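Local coordinates for EmGH1 (Erythrobacter marinus, PDB 5Z87), which probably acts as a family 3 glycoside hydrolase, releasing glucose from beta-glucosides, with xylosidase or arabinofuranosidase activity also possible, at residues 233-238 with 294-299; 180-185 with 206-211. All coordinates share one frame; numbering follows the deposited sequence.

Contact 1 of 2, residues 233-238 with 294-299; sequences KHFAGY and HLLNDV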
ATOM      1  N   LYS A 233      -9.871  -4.609 -20.017  1.00 16.04           N
ATOM      2  CA  LYS A 233      -8.511  -4.671 -19.508  1.00 14.96           C
ATOM      3  C   LYS A 233      -8.455  -3.891 -18.198  1.00 20.39           C
ATOM      4  O   LYS A 233      -9.354  -3.096 -17.910  1.00 17.94           O
ATOM      5  CB  LYS A 233      -7.530  -4.118 -20.548  1.00 16.77           C
ATOM      6  CG  LYS A 233      -7.767  -2.654 -20.878  1.00 20.89           C
ATOM      7  CD  LYS A 233      -6.791  -2.144 -21.911  1.00 20.85           C
ATOM      8  CE  LYS A 233      -6.800  -0.609 -21.945  1.00 24.94           C
ATOM      9  NZ  LYS A 233      -6.122  -0.037 -23.170  1.00 20.64           N
ATOM     10  N   HIS A 234      -7.419  -4.124 -17.375  1.00 18.24           N
ATOM     11  CA  HIS A 234      -6.385  -5.140 -17.540  1.00 17.49           C
ATOM     12  C   HIS A 234      -6.510  -6.220 -16.465  1.00 19.38           C
ATOM     13  O   HIS A 234      -6.355  -5.925 -15.287  1.00 17.37           O
ATOM     14  CB  HIS A 234      -4.997  -4.509 -17.473  1.00 17.88           C
ATOM     15  CG  HIS A 234      -4.840  -3.280 -18.313  1.00 17.94           C
ATOM     16  ND1 HIS A 234      -5.419  -2.072 -17.984  1.00 19.33           N
ATOM     17  CD2 HIS A 234      -4.137  -3.065 -19.453  1.00 16.79           C
ATOM     18  CE1 HIS A 234      -5.087  -1.168 -18.890  1.00 21.14           C
ATOM     19  NE2 HIS A 234      -4.303  -1.743 -19.787  1.00 20.92           N
ATOM     20  N   PHE A 235      -6.758  -7.464 -16.897  1.00 14.98           N
ATOM     21  CA  PHE A 235      -7.138  -8.587 -16.033  1.00 15.61           C
ATOM     22  C   PHE A 235      -5.928  -9.112 -15.264  1.00 18.11           C
ATOM     23  O   PHE A 235      -5.014  -9.671 -15.875  1.00 19.08           O
ATOM     24  CB  PHE A 235      -7.710  -9.694 -16.916  1.00 20.35           C
ATOM     25  CG  PHE A 235      -8.612 -10.654 -16.215  1.00 13.92           C
ATOM     26  CD1 PHE A 235      -9.753 -10.214 -15.571  1.00 12.43           C
ATOM     27  CD2 PHE A 235      -8.344 -12.018 -16.256  1.00 17.28           C
ATOM     28  CE1 PHE A 235     -10.611 -11.114 -14.948  1.00 13.14           C
ATOM     29  CE2 PHE A 235      -9.188 -12.930 -15.635  1.00 14.62           C
ATOM     30  CZ  PHE A 235     -10.330 -12.483 -14.985  1.00 14.69           C
ATOM     31  N   ALA A 236      -5.893  -8.959 -13.935  1.00 17.27           N
ATOM     32  CA  ALA A 236      -6.847  -8.242 -13.089  1.00 19.56           C
ATOM     33  C   ALA A 236      -6.043  -7.670 -11.926  1.00 23.41           C
ATOM     34  O   ALA A 236      -5.095  -8.314 -11.463  1.00 25.77           O
ATOM     35  CB  ALA A 236      -7.953  -9.165 -12.570  1.00 19.06           C
ATOM     36  N   GLY A 237      -6.406  -6.476 -11.456  1.00 19.68           N
ATOM     37  CA  GLY A 237      -5.698  -5.817 -10.370  1.00 19.88           C
ATOM     38  C   GLY A 237      -4.615  -4.847 -10.794  1.00 21.83           C
ATOM     39  O   GLY A 237      -3.810  -4.433  -9.954  1.00 17.77           O
ATOM     40  N   TYR A 238      -4.573  -4.468 -12.069  1.00 15.28           N
ATOM     41  CA  TYR A 238      -3.490  -3.631 -12.566  1.00 14.06           C
ATOM     42  C   TYR A 238      -3.431  -2.287 -11.838  1.00 15.28           C
ATOM     43  O   TYR A 238      -2.339  -1.739 -11.632  1.00 19.01           O
ATOM     44  CB  TYR A 238      -3.675  -3.480 -14.076  1.00 14.32           C
ATOM     45  CG  TYR A 238      -2.655  -2.669 -14.831  1.00 17.49           C
ATOM     46  CD1 TYR A 238      -1.296  -2.768 -14.559  1.00 18.44           C
ATOM     47  CD2 TYR A 238      -3.063  -1.840 -15.879  1.00 16.99           C
ATOM     48  CE1 TYR A 238      -0.365  -2.018 -15.291  1.00 21.88           C
ATOM     49  CE2 TYR A 238      -2.157  -1.106 -16.611  1.00 18.20           C
ATOM     50  CZ  TYR A 238      -0.812  -1.185 -16.315  1.00 19.73           C
ATOM     51  OH  TYR A 238       0.072  -0.430 -17.054  1.00 21.77           O
ATOM     52  N   HIS A 294      -5.144 -19.733 -12.611  1.00 23.44           N
ATOM     53  CA  HIS A 294      -6.336 -19.527 -11.793  1.00 22.04           C
ATOM     54  C   HIS A 294      -7.209 -18.403 -12.347  1.00 26.18           C
ATOM     55  O   HIS A 294      -8.435 -18.536 -12.443  1.00 28.33           O
ATOM     56  CB  HIS A 294      -5.926 -19.218 -10.352  1.00 25.49           C
ATOM     57  CG  HIS A 294      -7.037 -18.663  -9.514  1.00 25.97           C
ATOM     58  ND1 HIS A 294      -8.101 -19.430  -9.087  1.00 30.03           N
ATOM     59  CD2 HIS A 294      -7.254 -17.415  -9.033  1.00 24.00           C
ATOM     60  CE1 HIS A 294      -8.923 -18.678  -8.375  1.00 32.22           C
ATOM     61  NE2 HIS A 294      -8.430 -17.452  -8.324  1.00 29.72           N
ATOM     62  N   LEU A 295      -6.590 -17.280 -12.713  1.00 21.36           N
ATOM     63  CA  LEU A 295      -7.351 -16.139 -13.217  1.00 25.55           C
ATOM     64  C   LEU A 295      -7.840 -16.382 -14.646  1.00 22.49           C
ATOM     65  O   LEU A 295      -9.036 -16.253 -14.934  1.00 20.90           O
ATOM     66  CB  LEU A 295      -6.476 -14.882 -13.153  1.00 27.46           C
ATOM     67  CG  LEU A 295      -7.051 -13.546 -12.689  1.00 38.89           C
ATOM     68  CD1 LEU A 295      -8.111 -13.742 -11.620  1.00 24.49           C
ATOM     69  CD2 LEU A 295      -5.920 -12.633 -12.177  1.00 23.40           C
ATOM     70  N   LEU A 296      -6.920 -16.727 -15.558  1.00 21.89           N
ATOM     71  CA  LEU A 296      -7.221 -16.839 -16.984  1.00 21.59           C
ATOM     72  C   LEU A 296      -8.005 -18.101 -17.347  1.00 25.55           C
ATOM     73  O   LEU A 296      -8.609 -18.151 -18.420  1.00 19.05           O
ATOM     74  CB  LEU A 296      -5.920 -16.797 -17.796  1.00 20.10           C
ATOM     75  CG  LEU A 296      -5.155 -15.467 -17.746  1.00 21.09           C
ATOM     76  CD1 LEU A 296      -3.868 -15.498 -18.558  1.00 21.83           C
ATOM     77  CD2 LEU A 296      -6.048 -14.332 -18.223  1.00 22.84           C
ATOM     78  N   ASN A 297      -8.027 -19.117 -16.488  1.00 25.36           N
ATOM     79  CA  ASN A 297      -8.756 -20.339 -16.799  1.00 23.79           C
ATOM     80  C   ASN A 297      -9.841 -20.656 -15.779  1.00 28.46           C
ATOM     81  O   ASN A 297     -11.020 -20.722 -16.144  1.00 21.95           O
ATOM     82  CB  ASN A 297      -7.793 -21.522 -16.908  1.00 33.35           C
ATOM     83  CG  ASN A 297      -8.519 -22.815 -17.244  1.00 34.89           C
ATOM     84  OD1 ASN A 297      -8.857 -23.051 -18.400  1.00 42.56           O
ATOM     85  ND2 ASN A 297      -8.791 -23.638 -16.231  1.00 32.39           N
ATOM     86  N   ASP A 298      -9.472 -20.879 -14.515  1.00 21.39           N
ATOM     87  CA  ASP A 298     -10.442 -21.335 -13.527  1.00 24.84           C
ATOM     88  C   ASP A 298     -11.575 -20.335 -13.355  1.00 25.15           C
ATOM     89  O   ASP A 298     -12.753 -20.712 -13.335  1.00 28.81           O
ATOM     90  CB  ASP A 298      -9.748 -21.595 -12.187  1.00 23.20           C
ATOM     91  CG  ASP A 298      -8.663 -22.661 -12.288  1.00 31.65           C
ATOM     92  OD1 ASP A 298      -8.383 -23.128 -13.412  1.00 31.89           O
ATOM     93  OD2 ASP A 298      -8.090 -23.026 -11.238  1.00 46.36           O
ATOM     94  N   VAL A 299     -11.236 -19.054 -13.217  1.00 25.47           N
ATOM     95  CA  VAL A 299     -12.261 -18.032 -13.036  1.00 22.54           C
ATOM     96  C   VAL A 299     -12.897 -17.659 -14.371  1.00 19.21           C
ATOM     97  O   VAL A 299     -14.124 -17.654 -14.512  1.00 21.68           O
ATOM     98  CB  VAL A 299     -11.664 -16.796 -12.341  1.00 24.19           C
ATOM     99  CG1 VAL A 299     -12.586 -15.607 -12.510  1.00 17.34           C
ATOM    100  CG2 VAL A 299     -11.411 -17.083 -10.859  1.00 16.90           C
TER
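Phe235 carries its ring anti to the backbone N (chi1 -157°), which sends it off the end of strand 229-235 to meet Leu295 and Leu296 on helix 293-303; Leu296 has CG anti to its carbonyl carbon (chi1 -66°), bringing CD2 up to the ring. The helix meets the ring both at its edge and over one face. Both the carbonyl O of Leu295, 3.4 Å from Phe235 CE2, and Leu296 CD2, 3.8 Å from Phe235 CD2, lie at the ring edge, near its plane. Leu295 CG stands over one face near the rim, 3.7 Å from Phe235 CE2, while Leu295 CD2, higher above the same face, meets Ala236 CB at 4.0 Å. Elsewhere the Phe235 ring meets Phe265 edge-to-face and touches Leu277 of strand 276-279, and Ala236 rests against Met257 and Val261 of helix 254-261. An alanine in place of Phe235 would probably open a gap between the strand end and the helix, leaving Leu296 CD2 without its partner in the strand segment. The contact belongs to the layer between the parallel strands and outer helices of the TIM-barrel-like N-terminal domain. Cis peptides precede both His234 and Ala236, flanking the last two residues of the strand. On the pocket side, Lys233 NZ and His234 NE2 both hydrogen-bond to O2 of a bound dithiothreitol, probably from the crystallisation liquor. Across the two segments the attachment is apolar, save for an aromatic C-H edge directed at a backbone carbonyl, a weakly favourable electrostatic approach at most.

Contact 2 of 2, residues 180-185 with 206-211; sequences PNIDIC and VSAKAI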
ATOM      1  N   PRO A 180     -12.952  -1.337 -22.862  1.00 19.81           N
ATOM      2  CA  PRO A 180     -12.590  -0.309 -21.881  1.00 21.11           C
ATOM      3  C   PRO A 180     -11.553  -0.763 -20.845  1.00 24.45           C
ATOM      4  O   PRO A 180     -11.354  -1.949 -20.604  1.00 19.21           O
ATOM      5  CB  PRO A 180     -13.916  -0.021 -21.186  1.00 18.29           C
ATOM      6  CG  PRO A 180     -14.611  -1.373 -21.178  1.00 17.72           C
ATOM      7  CD  PRO A 180     -14.200  -2.032 -22.491  1.00 16.42           C
ATOM      8  N   ASN A 181     -10.894   0.216 -20.242  1.00 23.89           N
ATOM      9  CA  ASN A 181     -10.092  -0.002 -19.048  1.00 19.09           C
ATOM     10  C   ASN A 181     -11.054  -0.047 -17.871  1.00 22.35           C
ATOM     11  O   ASN A 181     -11.706   0.952 -17.558  1.00 19.65           O
ATOM     12  CB  ASN A 181      -9.069   1.124 -18.917  1.00 20.65           C
ATOM     13  CG  ASN A 181      -8.217   1.029 -17.648  1.00 21.63           C
ATOM     14  OD1 ASN A 181      -8.712   0.749 -16.551  1.00 23.81           O
ATOM     15  ND2 ASN A 181      -6.922   1.293 -17.800  1.00 23.73           N
ATOM     16  N   ILE A 182     -11.169  -1.202 -17.222  1.00 18.09           N
ATOM     17  CA  ILE A 182     -12.080  -1.292 -16.096  1.00 13.87           C
ATOM     18  C   ILE A 182     -11.306  -1.674 -14.841  1.00 21.05           C
ATOM     19  O   ILE A 182     -11.816  -2.386 -13.971  1.00 16.21           O
ATOM     20  CB  ILE A 182     -13.230  -2.265 -16.385  1.00 17.93           C
ATOM     21  CG1 ILE A 182     -12.709  -3.646 -16.782  1.00 15.00           C
ATOM     22  CG2 ILE A 182     -14.089  -1.693 -17.504  1.00 15.51           C
ATOM     23  CD1 ILE A 182     -13.841  -4.639 -17.106  1.00 17.96           C
ATOM     24  N   ASP A 183     -10.072  -1.183 -14.741  1.00 17.99           N
ATOM     25  CA  ASP A 183      -9.316  -1.256 -13.500  1.00 16.94           C
ATOM     26  C   ASP A 183      -9.952  -0.356 -12.441  1.00 21.18           C
ATOM     27  O   ASP A 183     -10.765   0.523 -12.738  1.00 18.86           O
ATOM     28  CB  ASP A 183      -7.858  -0.844 -13.737  1.00 19.48           C
ATOM     29  CG  ASP A 183      -7.160  -1.726 -14.782  1.00 26.97           C
ATOM     30  OD1 ASP A 183      -7.321  -2.968 -14.701  1.00 26.60           O
ATOM     31  OD2 ASP A 183      -6.468  -1.188 -15.684  1.00 20.87           O
ATOM     32  N   ILE A 184      -9.570  -0.590 -11.190  1.00 21.72           N
ATOM     33  CA  ILE A 184     -10.073   0.162 -10.046  1.00 17.53           C
ATOM     34  C   ILE A 184      -8.985   1.132  -9.625  1.00 18.51           C
ATOM     35  O   ILE A 184      -7.841   0.723  -9.393  1.00 16.52           O
ATOM     36  CB  ILE A 184     -10.441  -0.779  -8.887  1.00 18.35           C
ATOM     37  CG1 ILE A 184     -11.249  -1.975  -9.406  1.00 18.05           C
ATOM     38  CG2 ILE A 184     -11.175  -0.032  -7.774  1.00 20.22           C
ATOM     39  CD1 ILE A 184     -12.622  -1.596  -9.963  1.00 18.78           C
ATOM     40  N   CYS A 185      -9.330   2.417  -9.532  1.00 24.03           N
ATOM     41  CA  CYS A 185      -8.358   3.439  -9.134  1.00 20.58           C
ATOM     42  C   CYS A 185      -8.372   3.549  -7.617  1.00 15.66           C
ATOM     43  O   CYS A 185      -9.140   4.315  -7.044  1.00 20.84           O
ATOM     44  CB  CYS A 185      -8.669   4.790  -9.773  1.00 16.65           C
ATOM     45  SG  CYS A 185      -7.416   6.072  -9.301  1.00 20.34           S
ATOM     46  N   VAL A 206     -21.092  -0.635 -13.453  1.00 23.00           N
ATOM     47  CA  VAL A 206     -22.160  -0.027 -14.235  1.00 19.67           C
ATOM     48  C   VAL A 206     -21.590   0.609 -15.492  1.00 23.66           C
ATOM     49  O   VAL A 206     -22.143   0.464 -16.588  1.00 27.16           O
ATOM     50  CB  VAL A 206     -22.923   0.992 -13.371  1.00 28.73           C
ATOM     51  CG1 VAL A 206     -23.749   1.911 -14.249  1.00 26.03           C
ATOM     52  CG2 VAL A 206     -23.790   0.266 -12.345  1.00 22.31           C
ATOM     53  N   SER A 207     -20.457   1.294 -15.358  1.00 20.43           N
ATOM     54  CA  SER A 207     -19.831   1.905 -16.520  1.00 22.04           C
ATOM     55  C   SER A 207     -19.348   0.850 -17.508  1.00 23.68           C
ATOM     56  O   SER A 207     -19.535   1.005 -18.719  1.00 24.36           O
ATOM     57  CB  SER A 207     -18.676   2.801 -16.082  1.00 16.71           C
ATOM     58  OG  SER A 207     -19.097   3.700 -15.071  1.00 23.01           O
ATOM     59  N   ALA A 208     -18.726  -0.228 -17.011  1.00 21.66           N
ATOM     60  CA  ALA A 208     -18.196  -1.262 -17.901  1.00 22.16           C
ATOM     61  C   ALA A 208     -19.294  -1.868 -18.771  1.00 24.19           C
ATOM     62  O   ALA A 208     -19.097  -2.071 -19.975  1.00 17.99           O
ATOM     63  CB  ALA A 208     -17.498  -2.358 -17.088  1.00 16.48           C
ATOM     64  N   LYS A 209     -20.461  -2.147 -18.178  1.00 18.55           N
ATOM     65  CA  LYS A 209     -21.576  -2.697 -18.939  1.00 20.52           C
ATOM     66  C   LYS A 209     -22.063  -1.723 -19.999  1.00 27.19           C
ATOM     67  O   LYS A 209     -22.424  -2.134 -21.106  1.00 24.94           O
ATOM     68  CB  LYS A 209     -22.734  -3.055 -18.013  1.00 18.15           C
ATOM     69  CG  LYS A 209     -22.373  -4.003 -16.902  1.00 24.52           C
ATOM     70  CD  LYS A 209     -23.527  -4.910 -16.542  1.00 27.87           C
ATOM     71  CE  LYS A 209     -24.713  -4.162 -16.015  1.00 34.11           C
ATOM     72  NZ  LYS A 209     -25.931  -5.004 -16.237  1.00 45.95           N
ATOM     73  N   ALA A 210     -22.123  -0.430 -19.668  1.00 23.96           N
ATOM     74  CA  ALA A 210     -22.628   0.537 -20.636  1.00 24.06           C
ATOM     75  C   ALA A 210     -21.640   0.732 -21.781  1.00 22.33           C
ATOM     76  O   ALA A 210     -22.050   0.876 -22.938  1.00 23.87           O
ATOM     77  CB  ALA A 210     -22.931   1.869 -19.950  1.00 20.71           C
ATOM     78  N   ILE A 211     -20.341   0.733 -21.476  1.00 19.55           N
ATOM     79  CA  ILE A 211     -19.315   0.836 -22.512  1.00 22.29           C
ATOM     80  C   ILE A 211     -19.370  -0.369 -23.438  1.00 21.98           C
ATOM     81  O   ILE A 211     -19.309  -0.233 -24.665  1.00 23.53           O
ATOM     82  CB  ILE A 211     -17.911   0.975 -21.890  1.00 18.74           C
ATOM     83  CG1 ILE A 211     -17.796   2.226 -21.018  1.00 19.41           C
ATOM     84  CG2 ILE A 211     -16.828   0.984 -23.002  1.00 16.19           C
ATOM     85  CD1 ILE A 211     -16.614   2.165 -20.042  1.00 24.62           C
TER
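Asp183 OD2, in a probable hydrogen bond with His234 ND1, fixes the far side of the loop whose Pro180 and Ile182 pack on Ile211 and Ala208 of helix 201-216. The loop is also braced from within: Asn181 OD1 accepts from Asp183 N at 3.0 Å, the donor tilted 27° from the carbonyl plane, and so closes an Asx turn. Asn181 ND2 is given to Glu195 OE2, so both ends of this amide are engaged while Pro180 and Ile182, on the other side of the chain, point at the helix. Pro180 lays the CB and CG corner of its ring alongside Ile211, with Pro180 CB 3.6 Å from Ile211 CG2 and 3.7 Å from Ile211 CD1. In Ile211, chi1 (-60°) sets CG2 anti to the backbone N, and the extended chi2 (161°) carries CD1 out to Pro180 CB. Two residues further on, Ile182 CG2 comes down on Ala208 CB at 3.5 Å, tighter than ordinary van der Waals contact; the small methyl of Ala208 lets the loop approach to a separation of 6.4 Å between Ile182 CA and Ala208 CA. Ile182 also touches Val232 and Phe265, and Ile211 touches Val158 and Phe162 of helix 155-171, so the contact lies in the buried layer between barrel strands and surrounding helices. The chemistry is thus divided: between 180-185 and 206-211 the contact is carbon to carbon, whereas the polar side chains of Asn181 and Asp183 face other partners, among them Glu195 and His234, a residue of the ligand pocket.

From the N terminus, the chain leaves strand 176-177 through loop 180-185, passes on to helix 201-216, and contact 2 brings that helix back against the loop. Strand 229-235 follows, and its end opens contact 1, which closes at helix 293-303 after strand 276-279 has been laid down. The two contacts therefore run in series, neither nested nor crossed, within the family 3 N-terminal domain. They nevertheless touch directly: Ile182 N lies 2.7 Å from Lys233 O, a probable hydrogen bond joining the loop to the strand. Phe265 of helix 263-270 is a neighbour common to both contacts.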